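Cytidylyltransferase (Leptospira borgpetersenii serovar Hardjo-bovis, PDB 6OEW) probably transfers nucleotidyl groups, as a cytidylyltransferase-family enzyme of the GT-A type with a magnesium-binding site. Local coordinates at residues I13-R18 and E52-L57; E43-S48 and P110-K115; L57-N62 and G81-L86; T135-R140 and D147-T152. All coordinates share one frame; numbering follows the deposited sequence. Where two conformers were deposited one is given.

Contact 1: residues I13-R18 and E52-L57; sequences ILIQAR and ENVVVL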
loop_
_atom_site.group_PDB
_atom_site.type_symbol
_atom_site.label_atom_id
_atom_site.label_comp_id
_atom_site.label_asym_id
_atom_site.label_seq_id
_atom_site.Cartn_x
_atom_site.Cartn_y
_atom_site.Cartn_z
ATOM N N ILE A 13 0.320 4.789 -9.097
ATOM C CA ILE A 13 0.161 3.940 -7.915
ATOM C C ILE A 13 1.191 2.817 -8.027
ATOM O O ILE A 13 1.060 1.909 -8.858
ATOM C CB ILE A 13 -1.264 3.389 -7.779
ATOM C CG1 ILE A 13 -2.298 4.505 -7.694
ATOM C CG2 ILE A 13 -1.347 2.487 -6.510
ATOM C CD1 ILE A 13 -3.734 4.009 -7.805
ATOM N N LEU A 14 2.238 2.889 -7.202
ATOM C CA LEU A 14 3.408 2.031 -7.325
ATOM C C LEU A 14 3.412 1.097 -6.122
ATOM O O LEU A 14 3.665 1.533 -4.992
ATOM C CB LEU A 14 4.690 2.858 -7.393
ATOM C CG LEU A 14 4.774 3.903 -8.494
ATOM C CD1 LEU A 14 6.214 4.348 -8.635
ATOM C CD2 LEU A 14 4.222 3.376 -9.815
ATOM N N ILE A 15 3.111 -0.179 -6.367
ATOM C CA ILE A 15 2.929 -1.168 -5.312
ATOM C C ILE A 15 4.171 -2.036 -5.227
ATOM O O ILE A 15 4.484 -2.790 -6.163
ATOM C CB ILE A 15 1.701 -2.049 -5.573
ATOM C CG1 ILE A 15 0.486 -1.195 -5.942
ATOM C CG2 ILE A 15 1.410 -2.949 -4.356
ATOM C CD1 ILE A 15 -0.533 -2.018 -6.636
ATOM N N GLN A 16 4.853 -1.989 -4.091
ATOM C CA GLN A 16 5.986 -2.878 -3.883
ATOM C C GLN A 16 5.499 -4.219 -3.346
ATOM O O GLN A 16 4.698 -4.282 -2.405
ATOM C CB GLN A 16 7.017 -2.248 -2.944
ATOM C CG GLN A 16 6.474 -1.887 -1.581
ATOM C CD GLN A 16 7.572 -1.452 -0.631
ATOM O OE1 GLN A 16 7.902 -0.276 -0.545
ATOM N NE2 GLN A 16 8.153 -2.418 0.084
ATOM N N ALA A 17 5.953 -5.296 -3.976
ATOM C CA ALA A 17 5.527 -6.627 -3.560
ATOM C C ALA A 17 6.610 -7.607 -3.955
ATOM O O ALA A 17 7.262 -7.435 -4.986
ATOM C CB ALA A 17 4.206 -7.049 -4.213
ATOM N N ARG A 18 6.813 -8.627 -3.121
ATOM C CA ARG A 18 7.783 -9.665 -3.435
ATOM C C ARG A 18 7.402 -10.949 -2.713
ATOM O O ARG A 18 6.752 -10.923 -1.663
ATOM C CB ARG A 18 9.221 -9.277 -3.041
ATOM C CG ARG A 18 9.436 -9.241 -1.533
ATOM C CD ARG A 18 10.823 -8.723 -1.189
ATOM N NE ARG A 18 11.873 -9.653 -1.603
ATOM C CZ ARG A 18 13.167 -9.493 -1.341
ATOM N NH1 ARG A 18 13.585 -8.425 -0.673
ATOM N NH2 ARG A 18 14.048 -10.409 -1.749
ATOM N N GLU A 52 -5.194 3.551 -14.153
ATOM C CA GLU A 52 -4.479 3.211 -15.376
ATOM C C GLU A 52 -2.968 3.242 -15.197
ATOM O O GLU A 52 -2.255 2.642 -16.008
ATOM C CB GLU A 52 -4.889 4.143 -16.511
ATOM C CG GLU A 52 -4.365 5.541 -16.348
ATOM C CD GLU A 52 -4.585 6.372 -17.588
ATOM O OE1 GLU A 52 -5.298 5.895 -18.502
ATOM O OE2 GLU A 52 -4.044 7.498 -17.648
ATOM N N ASN A 53 -2.462 3.902 -14.152
ATOM C CA ASN A 53 -1.020 3.929 -13.906
ATOM C C ASN A 53 -0.651 3.146 -12.655
ATOM O O ASN A 53 0.133 3.621 -11.829
ATOM C CB ASN A 53 -0.503 5.370 -13.781
ATOM C CG ASN A 53 -0.731 6.199 -15.039
ATOM O OD1 ASN A 53 -0.579 5.718 -16.165
ATOM N ND2 ASN A 53 -1.087 7.470 -14.846
ATOM N N VAL A 54 -1.201 1.947 -12.496
ATOM C CA VAL A 54 -0.781 1.045 -11.435
ATOM C C VAL A 54 0.411 0.264 -11.957
ATOM O O VAL A 54 0.382 -0.232 -13.092
ATOM C CB VAL A 54 -1.920 0.095 -11.026
ATOM C CG1 VAL A 54 -1.431 -0.941 -10.049
ATOM C CG2 VAL A 54 -3.054 0.883 -10.393
ATOM N N VAL A 55 1.471 0.194 -11.160
ATOM C CA VAL A 55 2.644 -0.616 -11.478
ATOM C C VAL A 55 2.986 -1.441 -10.246
ATOM O O VAL A 55 2.997 -0.914 -9.126
ATOM C CB VAL A 55 3.854 0.245 -11.894
ATOM C CG1 VAL A 55 4.965 -0.641 -12.505
ATOM C CG2 VAL A 55 3.425 1.410 -12.859
ATOM N N VAL A 56 3.263 -2.730 -10.445
ATOM C CA VAL A 56 3.806 -3.569 -9.382
ATOM C C VAL A 56 5.325 -3.538 -9.483
ATOM O O VAL A 56 5.904 -3.816 -10.547
ATOM C CB VAL A 56 3.273 -5.010 -9.473
ATOM C CG1 VAL A 56 4.017 -5.935 -8.492
ATOM C CG2 VAL A 56 1.769 -5.056 -9.207
ATOM N N LEU A 57 5.974 -3.179 -8.381
ATOM C CA LEU A 57 7.420 -3.065 -8.308
ATOM C C LEU A 57 7.916 -4.263 -7.510
ATOM O O LEU A 57 7.644 -4.362 -6.311
ATOM C CB LEU A 57 7.844 -1.780 -7.620
ATOM C CG LEU A 57 7.895 -0.466 -8.413
ATOM C CD1 LEU A 57 6.561 -0.202 -9.120
ATOM C CD2 LEU A 57 8.253 0.637 -7.441
#
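Peptide planes are the flat groups shared by Ile13-Arg18 and Glu52-Leu57, and they meet N-H to carbonyl, some donors tilted by about 30° from the carbonyl plane, while side chains stand off both faces of the ribbon. Leu14 and Gln16 project to one face with Val55 and Leu57; Ile13 and Ile15 share the other with Val54 and Val56. The register Ile13-Val54 to Gln16-Leu57 is parallel, with strand axes only 23° apart. Five bonds hold it: Ile15 N donates to Val55 O at 2.9 Å, almost straight at 173°, and Leu57 N reaches Ile15 O at 2.7 Å. Val55 N to Ile13 O, Ile13 N to Asn53 O and Ala17 N to Leu57 O complete the ladder. On the first face Leu14 and Val55 lie side by side, Leu14 CD2 touching Val55 CG2 at 3.7 Å, while Leu57 CD1 rests 4.0 Å from Leu14 CB. On the second, the Ile15 branch crosses toward the preceding pair, so that CD1 meets Val54 CG1 at 3.7 Å. Gln16 places its OE1 on Arg104 rather than on the partner strand. Met41, Leu42 and Leu45 of helix 37-45 pack on Ile15, and helix 86-96 covers Gln16 and Leu57. With helix 37-45 connecting two adjacent parallel strands, this is the beta-alpha-beta crossover of a Rossmann-like GT-A nucleotide-binding fold.

Contact 2: residues E43-S48 and P110-K115; sequences ERLKFS and PLIDSK. With EDO (1,2-ethanediol), chain D.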
loop_
_atom_site.group_PDB
_atom_site.type_symbol
_atom_site.label_atom_id
_atom_site.label_comp_id
_atom_site.label_asym_id
_atom_site.label_seq_id
_atom_site.Cartn_x
_atom_site.Cartn_y
_atom_site.Cartn_z
ATOM N N GLU A 43 -7.360 -5.948 -8.042
ATOM C CA GLU A 43 -8.764 -5.784 -8.421
ATOM C C GLU A 43 -9.422 -4.637 -7.657
ATOM O O GLU A 43 -10.233 -3.893 -8.223
ATOM C CB GLU A 43 -9.533 -7.084 -8.196
ATOM C CG GLU A 43 -9.159 -8.171 -9.175
ATOM C CD GLU A 43 -10.123 -9.325 -9.137
ATOM O OE1 GLU A 43 -11.345 -9.093 -9.096
ATOM O OE2 GLU A 43 -9.653 -10.475 -9.129
ATOM N N ARG A 44 -9.072 -4.468 -6.375
ATOM C CA ARG A 44 -9.612 -3.351 -5.602
ATOM C C ARG A 44 -9.092 -2.009 -6.109
ATOM O O ARG A 44 -9.826 -1.010 -6.109
ATOM C CB ARG A 44 -9.290 -3.552 -4.123
ATOM C CG ARG A 44 -10.206 -4.612 -3.506
ATOM C CD ARG A 44 -9.947 -4.836 -2.031
ATOM N NE ARG A 44 -10.224 -3.665 -1.192
ATOM C CZ ARG A 44 -11.433 -3.269 -0.797
ATOM N NH1 ARG A 44 -12.534 -3.911 -1.181
ATOM N NH2 ARG A 44 -11.545 -2.211 -0.003
ATOM N N LEU A 45 -7.847 -1.963 -6.560
ATOM C CA LEU A 45 -7.293 -0.717 -7.076
ATOM C C LEU A 45 -7.784 -0.387 -8.480
ATOM O O LEU A 45 -7.616 0.756 -8.920
ATOM C CB LEU A 45 -5.767 -0.785 -7.054
ATOM C CG LEU A 45 -5.194 -0.767 -5.644
ATOM C CD1 LEU A 45 -3.727 -1.178 -5.664
ATOM C CD2 LEU A 45 -5.309 0.616 -5.083
ATOM N N LYS A 46 -8.382 -1.351 -9.189
ATOM C CA LYS A 46 -8.984 -1.046 -10.483
ATOM C C LYS A 46 -10.103 -0.025 -10.361
ATOM O O LYS A 46 -10.437 0.625 -11.357
ATOM C CB LYS A 46 -9.519 -2.316 -11.149
ATOM N N PHE A 47 -10.691 0.129 -9.172
ATOM C CA PHE A 47 -11.766 1.098 -8.975
ATOM C C PHE A 47 -11.260 2.520 -8.742
ATOM O O PHE A 47 -12.080 3.443 -8.657
ATOM C CB PHE A 47 -12.651 0.670 -7.799
ATOM C CG PHE A 47 -13.399 -0.626 -8.037
ATOM C CD1 PHE A 47 -14.593 -0.636 -8.750
ATOM C CD2 PHE A 47 -12.904 -1.830 -7.556
ATOM C CE1 PHE A 47 -15.281 -1.813 -8.973
ATOM C CE2 PHE A 47 -13.595 -3.011 -7.782
ATOM C CZ PHE A 47 -14.780 -3.000 -8.488
ATOM N N SER A 48 -9.950 2.724 -8.624
ATOM C CA SER A 48 -9.414 4.062 -8.406
ATOM C C SER A 48 -9.537 4.895 -9.673
ATOM O O SER A 48 -9.378 4.386 -10.787
ATOM C CB SER A 48 -7.949 3.989 -7.981
ATOM O OG SER A 48 -7.348 5.279 -7.976
ATOM N N PRO A 110 -3.975 -6.037 1.151
ATOM C CA PRO A 110 -4.886 -6.480 0.087
ATOM C C PRO A 110 -6.267 -5.843 0.120
ATOM O O PRO A 110 -6.947 -5.886 -0.911
ATOM C CB PRO A 110 -4.981 -7.988 0.328
ATOM C CG PRO A 110 -4.743 -8.127 1.807
ATOM C CD PRO A 110 -3.638 -7.150 2.061
ATOM N N LEU A 111 -6.727 -5.298 1.252
ATOM C CA LEU A 111 -8.060 -4.701 1.335
ATOM C C LEU A 111 -8.028 -3.189 1.200
ATOM O O LEU A 111 -9.012 -2.524 1.558
ATOM C CB LEU A 111 -8.766 -5.083 2.637
ATOM C CG LEU A 111 -8.869 -6.599 2.884
ATOM C CD1 LEU A 111 -9.761 -6.909 4.054
ATOM C CD2 LEU A 111 -9.359 -7.343 1.650
ATOM N N ILE A 112 -6.922 -2.642 0.684
ATOM C CA ILE A 112 -6.804 -1.204 0.462
ATOM C C ILE A 112 -8.048 -0.682 -0.245
ATOM O O ILE A 112 -8.615 -1.350 -1.120
ATOM C CB ILE A 112 -5.522 -0.923 -0.343
ATOM C CG1 ILE A 112 -5.140 0.555 -0.252
ATOM C CG2 ILE A 112 -5.635 -1.470 -1.801
ATOM C CD1 ILE A 112 -4.395 0.903 1.030
ATOM N N ASP A 113 -8.496 0.506 0.160
ATOM C CA ASP A 113 -9.748 1.096 -0.320
ATOM C C ASP A 113 -9.408 2.198 -1.318
ATOM O O ASP A 113 -8.721 3.168 -0.971
ATOM C CB ASP A 113 -10.579 1.637 0.849
ATOM C CG ASP A 113 -11.939 2.233 0.415
ATOM O OD1 ASP A 113 -12.061 2.759 -0.707
ATOM O OD2 ASP A 113 -12.890 2.198 1.212
ATOM N N SER A 114 -9.864 2.034 -2.562
ATOM C CA SER A 114 -9.483 2.994 -3.593
ATOM C C SER A 114 -10.124 4.359 -3.356
ATOM O O SER A 114 -9.582 5.380 -3.811
ATOM C CB SER A 114 -9.840 2.441 -4.977
ATOM O OG SER A 114 -11.254 2.463 -5.185
ATOM N N LYS A 115 -11.247 4.416 -2.627
ATOM C CA LYS A 115 -11.883 5.709 -2.376
ATOM C C LYS A 115 -11.045 6.559 -1.431
ATOM O O LYS A 115 -10.935 7.779 -1.614
ATOM C CB LYS A 115 -13.306 5.515 -1.819
HETATM C C1 EDO D . -13.570 -0.148 -3.764
HETATM O O1 EDO D . -13.393 1.228 -4.139
HETATM C C2 EDO D . -12.350 -0.665 -2.991
HETATM O O2 EDO D . -11.154 -0.405 -3.743
HETATM O O HOH W 1 -12.060 4.904 -5.784
#
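The N-terminal end of helix 114-126, with Asp113 as its N-cap, docks against the last turn of helix 37-45, Ser114 CB packing against Arg44 O and Ser48. The cap is made by Asp113 OD1, which accepts from Lys115 N; Asp113 OD2 is bonded to Tyr224 N. Arg44 gives the largest share of the contact. Its chain bends at chi3 (64°), turning NE toward the loop before the helix, and NE donates to Ile112 O at 2.8 Å from a point 41° above that carbonyl plane. NH2 adds a weak bond to Leu111 O at 3.0 Å. Two successive backbone carbonyls thus accept from one guanidinium, whose NH1 is bonded to Phe222 O, and Phe222 also makes a cation-pi contact with Arg44. Pro110 O is buried here without a polar partner in the model; Arg44 CD lies 3.4 Å from it. Nearby, Leu45 CD2 packs on Ile112 CG2. A 1,2-ethanediol, probably from the crystallisation liquor, lies between the segments: C2 sits 3.4 Å above one guanidinium face, near the rim. Its O2 donates to Arg44 O at 2.8 Å and accepts from Ser114 N at 3.0 Å. The hydroxyl of Ser114 works both ways, as OG accepts from the diol O1 at 2.7 Å and donates to a water at 2.6 Å that in turn donates to Phe47 O.

Contact 3: residues L57-N62 and G81-L86; sequences LTTEEN and GSANDL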
loop_
_atom_site.group_PDB
_atom_site.type_symbol
_atom_site.label_atom_id
_atom_site.label_comp_id
_atom_site.label_asym_id
_atom_site.label_seq_id
_atom_site.Cartn_x
_atom_site.Cartn_y
_atom_site.Cartn_z
ATOM N N LEU A 57 5.974 -3.179 -8.381
ATOM C CA LEU A 57 7.420 -3.065 -8.308
ATOM C C LEU A 57 7.916 -4.263 -7.510
ATOM O O LEU A 57 7.644 -4.362 -6.311
ATOM C CB LEU A 57 7.844 -1.780 -7.620
ATOM C CG LEU A 57 7.895 -0.466 -8.413
ATOM C CD1 LEU A 57 6.561 -0.202 -9.120
ATOM C CD2 LEU A 57 8.253 0.637 -7.441
ATOM N N THR A 58 8.681 -5.140 -8.152
ATOM C CA THR A 58 9.151 -6.329 -7.446
ATOM C C THR A 58 10.650 -6.494 -7.710
ATOM O O THR A 58 11.300 -5.554 -8.184
ATOM C CB THR A 58 8.317 -7.551 -7.875
ATOM O OG1 THR A 58 8.608 -8.682 -7.028
ATOM C CG2 THR A 58 8.572 -7.907 -9.347
ATOM N N THR A 59 11.233 -7.641 -7.365
ATOM C CA THR A 59 12.663 -7.836 -7.556
ATOM C C THR A 59 12.926 -8.612 -8.841
ATOM O O THR A 59 12.013 -9.122 -9.491
ATOM C CB THR A 59 13.317 -8.595 -6.384
ATOM O OG1 THR A 59 13.205 -9.997 -6.638
ATOM C CG2 THR A 59 12.623 -8.273 -5.049
ATOM N N GLU A 60 14.205 -8.734 -9.163
ATOM C CA GLU A 60 14.675 -9.492 -10.314
ATOM C C GLU A 60 14.929 -10.957 -9.994
ATOM O O GLU A 60 15.350 -11.709 -10.885
ATOM C CB GLU A 60 15.962 -8.869 -10.861
ATOM C CG GLU A 60 15.786 -7.395 -11.265
ATOM C CD GLU A 60 17.015 -6.833 -11.971
ATOM O OE1 GLU A 60 17.525 -5.763 -11.559
ATOM O OE2 GLU A 60 17.465 -7.467 -12.941
ATOM N N GLU A 61 14.697 -11.370 -8.753
ATOM C CA GLU A 61 14.945 -12.756 -8.385
ATOM C C GLU A 61 13.910 -13.667 -9.034
ATOM O O GLU A 61 12.753 -13.288 -9.246
ATOM C CB GLU A 61 14.941 -12.905 -6.865
ATOM C CG GLU A 61 16.134 -12.200 -6.224
ATOM C CD GLU A 61 16.154 -12.288 -4.713
ATOM O OE1 GLU A 61 15.399 -13.099 -4.133
ATOM O OE2 GLU A 61 16.946 -11.540 -4.103
ATOM N N ASN A 62 14.355 -14.885 -9.365
ATOM C CA ASN A 62 13.504 -15.835 -10.081
ATOM C C ASN A 62 12.178 -16.083 -9.366
ATOM O O ASN A 62 11.151 -16.291 -10.027
ATOM C CB ASN A 62 14.258 -17.152 -10.287
ATOM C CG ASN A 62 15.298 -17.052 -11.406
ATOM O OD1 ASN A 62 15.132 -16.290 -12.366
ATOM N ND2 ASN A 62 16.368 -17.812 -11.280
ATOM N N GLY A 81 13.354 -4.611 -10.128
ATOM C CA GLY A 81 14.568 -3.895 -9.755
ATOM C C GLY A 81 15.112 -4.339 -8.418
ATOM O O GLY A 81 14.987 -5.514 -8.041
ATOM N N SER A 82 15.689 -3.389 -7.681
ATOM C CA SER A 82 16.525 -3.708 -6.526
ATOM C C SER A 82 15.732 -4.422 -5.439
ATOM O O SER A 82 14.629 -4.019 -5.088
ATOM C CB SER A 82 17.137 -2.434 -5.948
ATOM O OG SER A 82 17.819 -2.694 -4.729
ATOM N N ALA A 83 16.335 -5.476 -4.866
ATOM C CA ALA A 83 15.631 -6.216 -3.822
ATOM C C ALA A 83 15.514 -5.403 -2.533
ATOM O O ALA A 83 14.426 -5.301 -1.949
ATOM C CB ALA A 83 16.337 -7.560 -3.566
ATOM N N ASN A 84 16.626 -4.828 -2.059
ATOM C CA ASN A 84 16.646 -4.154 -0.761
ATOM C C ASN A 84 16.738 -2.636 -0.828
ATOM O O ASN A 84 16.571 -1.974 0.207
ATOM C CB ASN A 84 17.816 -4.665 0.087
ATOM C CG ASN A 84 17.778 -6.160 0.279
ATOM O OD1 ASN A 84 18.788 -6.848 0.111
ATOM N ND2 ASN A 84 16.605 -6.677 0.629
ATOM N N ASP A 85 17.006 -2.056 -1.991
ATOM C CA ASP A 85 17.067 -0.601 -2.093
ATOM C C ASP A 85 15.752 -0.152 -2.712
ATOM O O ASP A 85 15.625 -0.024 -3.931
ATOM C CB ASP A 85 18.291 -0.154 -2.886
ATOM C CG ASP A 85 18.492 1.357 -2.851
ATOM O OD1 ASP A 85 17.521 2.107 -2.638
ATOM O OD2 ASP A 85 19.629 1.798 -3.076
ATOM N N LEU A 86 14.754 0.073 -1.846
ATOM C CA LEU A 86 13.432 0.464 -2.315
ATOM C C LEU A 86 13.426 1.895 -2.825
ATOM O O LEU A 86 12.600 2.239 -3.674
ATOM C CB LEU A 86 12.398 0.291 -1.198
ATOM C CG LEU A 86 11.807 -1.129 -1.054
ATOM C CD1 LEU A 86 10.902 -1.462 -2.259
ATOM C CD2 LEU A 86 12.881 -2.200 -0.838
HETATM O O HOH W 2 16.459 -8.010 -7.612
#
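Thr58 O and Gly81 N make the firm part of this contact, a 3.0 Å hydrogen bond that is nearly straight (170° at the hydrogen) and marks where strand 54-59 still pairs with strand 77-81. Beside it the packing is close: Thr59 CA comes within 3.3 Å of Gly81 O, a CA-H...O contact, and Thr59 CG2 lies 3.8 Å from Ala83 CA. With chi1 at 87°, Thr59 OG1 is set between the backbone N and the carbonyl carbon; there it accepts from Glu61 N at 2.9 Å, an ST turn, and is also bonded to Asp64 OD2. Towards solvent the pairing slackens. Glu60 N reaches Gly81 O only through a weak bond of 3.5 Å, bent to 125°, and a water steps in, accepting from Glu60 N at 2.8 Å and donating to Gly81 O at 2.9 Å. The exposed Glu60 side chain merely passes by, its CG near Gly81 N and O. The hydrogen-bonding evidence implies that direct pairing weakens after Gly81 N to Thr58 O, with a water bridging Glu60 N and Gly81 O alongside the weak direct bond, while the turn beyond it is held by Thr59's own hydroxyl.

Contact 4: residues T135-R140 and D147-T152; sequences TNCFQR and DIEIFT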
loop_
_atom_site.group_PDB
_atom_site.type_symbol
_atom_site.label_atom_id
_atom_site.label_comp_id
_atom_site.label_asym_id
_atom_site.label_seq_id
_atom_site.Cartn_x
_atom_site.Cartn_y
_atom_site.Cartn_z
ATOM N N THR A 135 0.626 11.360 4.291
ATOM C CA THR A 135 0.503 9.984 4.786
ATOM C C THR A 135 -0.738 9.861 5.656
ATOM O O THR A 135 -1.202 10.837 6.249
ATOM C CB THR A 135 1.767 9.544 5.589
ATOM O OG1 THR A 135 1.596 8.214 6.113
ATOM C CG2 THR A 135 2.049 10.483 6.750
ATOM N N ASN A 136 -1.295 8.650 5.713
ATOM C CA ASN A 136 -2.313 8.306 6.697
ATOM C C ASN A 136 -1.796 7.278 7.699
ATOM O O ASN A 136 -2.588 6.694 8.445
ATOM C CB ASN A 136 -3.582 7.777 6.002
ATOM C CG ASN A 136 -3.383 6.347 5.442
ATOM O OD1 ASN A 136 -2.251 5.793 5.454
ATOM N ND2 ASN A 136 -4.464 5.752 4.958
ATOM N N CYS A 137 -0.481 7.029 7.724
ATOM C CA CYS A 137 0.015 5.964 8.585
ATOM C C CYS A 137 1.254 6.382 9.367
ATOM O O CYS A 137 2.051 5.516 9.753
ATOM C CB CYS A 137 0.279 4.691 7.756
ATOM S SG CYS A 137 1.465 4.881 6.396
ATOM N N PHE A 138 1.437 7.683 9.616
ATOM C CA PHE A 138 2.366 8.112 10.656
ATOM C C PHE A 138 1.606 8.020 11.972
ATOM O O PHE A 138 1.633 6.978 12.635
ATOM C CB PHE A 138 2.888 9.520 10.378
ATOM C CG PHE A 138 3.954 9.982 11.339
ATOM C CD1 PHE A 138 5.135 9.280 11.481
ATOM C CD2 PHE A 138 3.787 11.155 12.062
ATOM C CE1 PHE A 138 6.112 9.718 12.358
ATOM C CE2 PHE A 138 4.770 11.596 12.935
ATOM C CZ PHE A 138 5.927 10.882 13.076
ATOM N N GLN A 139 0.892 9.084 12.339
ATOM C CA GLN A 139 -0.245 8.903 13.232
ATOM C C GLN A 139 -1.180 7.881 12.596
ATOM O O GLN A 139 -1.465 7.957 11.394
ATOM C CB GLN A 139 -0.991 10.229 13.444
ATOM C CG GLN A 139 -0.333 11.225 14.374
ATOM C CD GLN A 139 -1.238 12.420 14.623
ATOM O OE1 GLN A 139 -1.994 12.452 15.598
ATOM N NE2 GLN A 139 -1.176 13.407 13.721
ATOM N N ARG A 140 -1.646 6.912 13.381
ATOM C CA ARG A 140 -2.513 5.858 12.860
ATOM C C ARG A 140 -3.914 5.959 13.444
ATOM O O ARG A 140 -4.100 5.766 14.651
ATOM C CB ARG A 140 -1.918 4.478 13.150
ATOM C CG ARG A 140 -0.669 4.214 12.326
ATOM C CD ARG A 140 -0.035 2.837 12.637
ATOM N NE ARG A 140 1.003 2.550 11.646
ATOM C CZ ARG A 140 0.751 2.026 10.448
ATOM N NH1 ARG A 140 -0.498 1.701 10.110
ATOM N NH2 ARG A 140 1.741 1.812 9.586
ATOM N N ASP A 147 -2.608 1.506 4.662
ATOM C CA ASP A 147 -1.526 2.492 4.637
ATOM C C ASP A 147 -1.344 3.072 3.243
ATOM O O ASP A 147 -1.221 2.338 2.254
ATOM C CB ASP A 147 -0.197 1.872 5.080
ATOM C CG ASP A 147 -0.240 1.248 6.470
ATOM O OD1 ASP A 147 -1.319 1.114 7.082
ATOM O OD2 ASP A 147 0.850 0.867 6.938
ATOM N N ILE A 148 -1.303 4.400 3.176
ATOM C CA ILE A 148 -1.114 5.126 1.929
ATOM C C ILE A 148 -0.143 6.252 2.211
ATOM O O ILE A 148 -0.321 7.001 3.179
ATOM C CB ILE A 148 -2.452 5.683 1.396
ATOM C CG1 ILE A 148 -3.433 4.534 1.099
ATOM C CG2 ILE A 148 -2.200 6.555 0.166
ATOM C CD1 ILE A 148 -4.956 4.975 0.982
ATOM N N GLU A 149 0.883 6.364 1.383
ATOM C CA GLU A 149 1.813 7.477 1.402
ATOM C C GLU A 149 1.866 8.048 0.001
ATOM O O GLU A 149 1.846 7.298 -0.979
ATOM C CB GLU A 149 3.230 7.031 1.865
ATOM C CG GLU A 149 3.191 6.448 3.258
ATOM C CD GLU A 149 4.327 5.472 3.534
ATOM O OE1 GLU A 149 4.634 4.639 2.650
ATOM O OE2 GLU A 149 4.890 5.552 4.645
ATOM N N ILE A 150 1.873 9.373 -0.093
ATOM C CA ILE A 150 1.922 10.080 -1.366
ATOM C C ILE A 150 3.037 11.103 -1.296
ATOM O O ILE A 150 3.074 11.916 -0.366
ATOM C CB ILE A 150 0.579 10.771 -1.678
ATOM C CG1 ILE A 150 -0.563 9.742 -1.551
ATOM C CG2 ILE A 150 0.642 11.357 -3.064
ATOM C CD1 ILE A 150 -1.984 10.373 -1.725
ATOM N N PHE A 151 3.930 11.091 -2.283
ATOM C CA PHE A 151 4.973 12.100 -2.297
ATOM C C PHE A 151 5.416 12.385 -3.722
ATOM O O PHE A 151 5.180 11.595 -4.641
ATOM C CB PHE A 151 6.160 11.685 -1.427
ATOM C CG PHE A 151 6.559 10.242 -1.595
ATOM C CD1 PHE A 151 7.414 9.865 -2.619
ATOM C CD2 PHE A 151 6.078 9.271 -0.733
ATOM C CE1 PHE A 151 7.792 8.524 -2.777
ATOM C CE2 PHE A 151 6.436 7.945 -0.885
ATOM C CZ PHE A 151 7.290 7.560 -1.902
ATOM N N THR A 152 6.044 13.549 -3.892
ATOM C CA THR A 152 6.511 13.993 -5.197
ATOM C C THR A 152 7.771 13.237 -5.592
ATOM O O THR A 152 8.520 12.742 -4.746
ATOM C CB THR A 152 6.812 15.499 -5.216
ATOM O OG1 THR A 152 7.890 15.805 -4.322
ATOM C CG2 THR A 152 5.574 16.321 -4.827
HETATM O O HOH W 3 4.293 7.746 6.321
#
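Asp147 can be followed outward from CB, which rests 3.7 Å from Cys137 SG. Its CG, anti to the carbonyl carbon (chi1 -57°), lies beside Cys137 CB, and beyond it the two oxygens part to meet the two terminal nitrogens of Arg140. OD1 accepts from Arg140 NH1 at 3.2 Å and OD2 from Arg140 NH2 at 2.9 Å, an end-on, two-nitrogen salt bridge; OD1 also takes a weak bond from Gly145 N. The groups are not coplanar: the carboxylate and guanidinium planes are 49° apart, with both nitrogens above the carboxylate plane and both oxygens close to the guanidinium plane. Cys137 CB lies 3.5 Å above one face of that guanidinium, toward its rim, so the cysteine touches both partners. The same loop is tied to the residue just before strand 149-152 by Asn136, whose OD1 accepts from Ile148 N at 2.8 Å while its backbone N donates to Ile148 O at 3.2 Å; ND2 turns to Met146 O. Thr135 OG1 makes an ST turn with Cys137 N and donates to a water, 2.7 Å away, that donates on to Glu149 OE2. Glu149 OE1 forms a salt bridge with Arg104. Strand 149-152 runs antiparallel between strands 101-106 and 133-135, Ile150 packs on helix 114-126, and on the far side Thr135 pairs through its backbone with Phe186 and Tyr188 around strand 185-187.

In the fold
Contacts 1, 3 and 4 belong to one mixed sheet, and contact 2 packs beside it. Contacts 1 and 3 share Leu57 and are sewn together by Ala17 O and Thr58 OG1, 2.7 Å apart. Contact 2 meets contact 1 where Leu45 CD1 lies 3.4 Å from Ile15 CD1, and contact 4 where Ile112 CD1 lies 3.8 Å from Ile148 CG1. Three of them approach the magnesium-binding residue Asp108, whose side chain is about 5 Å from that of Pro110, about 6 Å from that of Asp147 and about 7 Å from that of Gln16. Contact 3, whose centre is 23 Å from that of contact 2, lies away from this site.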